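Mnemiopsin 1 (Mnemiopsis leidyi, PDB 5VP3) probably emits blue light when calcium binds its EF-hands, as other calcium-regulated photoproteins of ctenophores do. Local coordinates at residues T6-Y11 / N105-E110. Numbering follows the deposited sequence.
Sequences TNNESY and NRVFAE
Val107 meets Tyr11 and Ser10 in a buried helix-to-helix contact, where the capped start of the N-terminal helix 9-16 lies against the middle of helix 101-117 in this EF-hand photoprotein. The backbones come near at Ser10 and Phe108, whose CA atoms stand 5.4 Å apart, a closeness that the small serine permits. Val107 carries the contact with both branches. Val107 CG2, anti to the backbone N, sits over the centre of the Tyr11 ring, a CH-pi contact 3.6 Å from the centroid and only 5° off the ring normal. Tyrosine suits this place because its flat face receives the methyl while its OH hydrogen-bonds to Glu103. Trp21 touches both Tyr11 and Val107. The other methyl, Val107 CG1, lies 3.9 Å from Ser10 CB and also touches the amide oxygen of Asn8. That oxygen is the N-cap acceptor: Asn8 OD1 takes a fairly straight bond from Tyr11 N (2.9 Å, 165°), in the plane of its carbonyl, and a weak, more bent one from Ser10 N. An asparagine suits the N-cap because its side-chain oxygen can accept from first-turn amides that have no preceding turn to bond to. No hydrogen bond joins the two segments; Ser10 OG bonds instead to the backbone oxygen of His87, and lies 3.7 Å from Phe108 CD1, at the ring edge near its plane.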
# COMPACT_ATOMS: atom_id res chain seq x y z
N THR A 6 -9.89 3.55 19.45
CA THR A 6 -11.22 4.09 19.14
C THR A 6 -11.31 4.72 17.76
O THR A 6 -12.42 4.91 17.25
CB THR A 6 -11.66 5.14 20.16
OG1 THR A 6 -10.91 6.36 19.99
CG2 THR A 6 -11.47 4.63 21.57
N ASN A 7 -10.18 5.07 17.15
CA ASN A 7 -10.23 5.75 15.87
C ASN A 7 -9.21 5.23 14.85
O ASN A 7 -9.07 5.86 13.79
CB ASN A 7 -10.00 7.23 16.11
CG ASN A 7 -8.73 7.47 16.89
OD1 ASN A 7 -7.75 6.73 16.75
ND2 ASN A 7 -8.75 8.50 17.74
N ASN A 8 -8.51 4.13 15.13
CA ASN A 8 -7.49 3.58 14.24
C ASN A 8 -7.52 2.06 14.32
O ASN A 8 -7.29 1.49 15.40
CB ASN A 8 -6.11 4.11 14.62
CG ASN A 8 -4.98 3.53 13.74
OD1 ASN A 8 -4.44 2.45 14.02
ND2 ASN A 8 -4.62 4.28 12.71
N GLU A 9 -7.77 1.41 13.21
CA GLU A 9 -7.88 -0.03 13.13
C GLU A 9 -6.62 -0.76 13.53
O GLU A 9 -6.72 -1.81 14.01
CB GLU A 9 -8.30 -0.53 11.75
CG GLU A 9 -9.77 -0.66 11.47
CD GLU A 9 -10.49 -1.51 12.44
OE1 GLU A 9 -10.31 -2.72 12.46
OE2 GLU A 9 -11.21 -0.94 13.18
N SER A 10 -5.46 -0.21 13.31
CA SER A 10 -4.24 -0.93 13.67
C SER A 10 -4.02 -0.91 15.19
O SER A 10 -3.62 -1.93 15.77
CB SER A 10 -3.03 -0.35 12.93
OG SER A 10 -2.98 -0.80 11.57
N TYR A 11 -4.25 0.24 15.84
CA TYR A 11 -4.28 0.26 17.31
C TYR A 11 -5.36 -0.67 17.84
O TYR A 11 -5.11 -1.49 18.73
CB TYR A 11 -4.49 1.69 17.84
CG TYR A 11 -3.19 2.45 17.94
CD1 TYR A 11 -2.17 2.03 18.79
CD2 TYR A 11 -2.97 3.57 17.16
CE1 TYR A 11 -0.96 2.73 18.86
CE2 TYR A 11 -1.78 4.26 17.23
CZ TYR A 11 -0.79 3.84 18.08
OH TYR A 11 0.37 4.57 18.10
N ASN A 105 1.29 5.07 9.78
CA ASN A 105 2.11 4.12 9.04
C ASN A 105 2.90 3.21 9.95
O ASN A 105 3.04 2.02 9.66
CB ASN A 105 3.04 4.85 8.10
CG ASN A 105 2.40 5.08 6.77
OD1 ASN A 105 2.45 4.22 5.88
ND2 ASN A 105 1.79 6.23 6.60
N ARG A 106 3.42 3.74 11.05
CA ARG A 106 4.26 2.91 11.90
C ARG A 106 3.42 1.95 12.74
O ARG A 106 3.88 0.85 13.03
CB ARG A 106 5.15 3.80 12.78
CG ARG A 106 6.26 4.49 11.99
CD ARG A 106 7.38 3.53 11.61
NE ARG A 106 7.22 2.94 10.28
CZ ARG A 106 7.78 1.79 9.89
NH1 ARG A 106 7.58 1.35 8.66
NH2 ARG A 106 8.52 1.06 10.73
N VAL A 107 2.20 2.31 13.14
CA VAL A 107 1.43 1.33 13.89
C VAL A 107 0.92 0.25 12.96
O VAL A 107 0.74 -0.90 13.37
CB VAL A 107 0.28 1.99 14.67
CG1 VAL A 107 -0.70 2.68 13.72
CG2 VAL A 107 -0.44 0.95 15.58
N PHE A 108 0.65 0.60 11.70
CA PHE A 108 0.29 -0.43 10.73
C PHE A 108 1.42 -1.44 10.56
O PHE A 108 1.18 -2.66 10.49
CB PHE A 108 -0.07 0.22 9.39
CG PHE A 108 -0.30 -0.78 8.29
CD1 PHE A 108 -1.51 -1.43 8.19
CD2 PHE A 108 0.71 -1.10 7.40
CE1 PHE A 108 -1.72 -2.37 7.22
CE2 PHE A 108 0.49 -2.04 6.40
CZ PHE A 108 -0.73 -2.66 6.31
N ALA A 109 2.67 -0.97 10.54
CA ALA A 109 3.80 -1.89 10.36
C ALA A 109 3.89 -2.87 11.52
O ALA A 109 4.20 -4.05 11.31
CB ALA A 109 5.11 -1.12 10.23
N GLU A 110 3.72 -2.38 12.75
CA GLU A 110 3.70 -3.29 13.89
C GLU A 110 2.56 -4.30 13.78
O GLU A 110 2.74 -5.48 14.09
CB GLU A 110 3.59 -2.50 15.19
CG GLU A 110 3.51 -3.36 16.43
CD GLU A 110 4.77 -4.15 16.75
OE1 GLU A 110 5.85 -3.77 16.28
OE2 GLU A 110 4.66 -5.15 17.50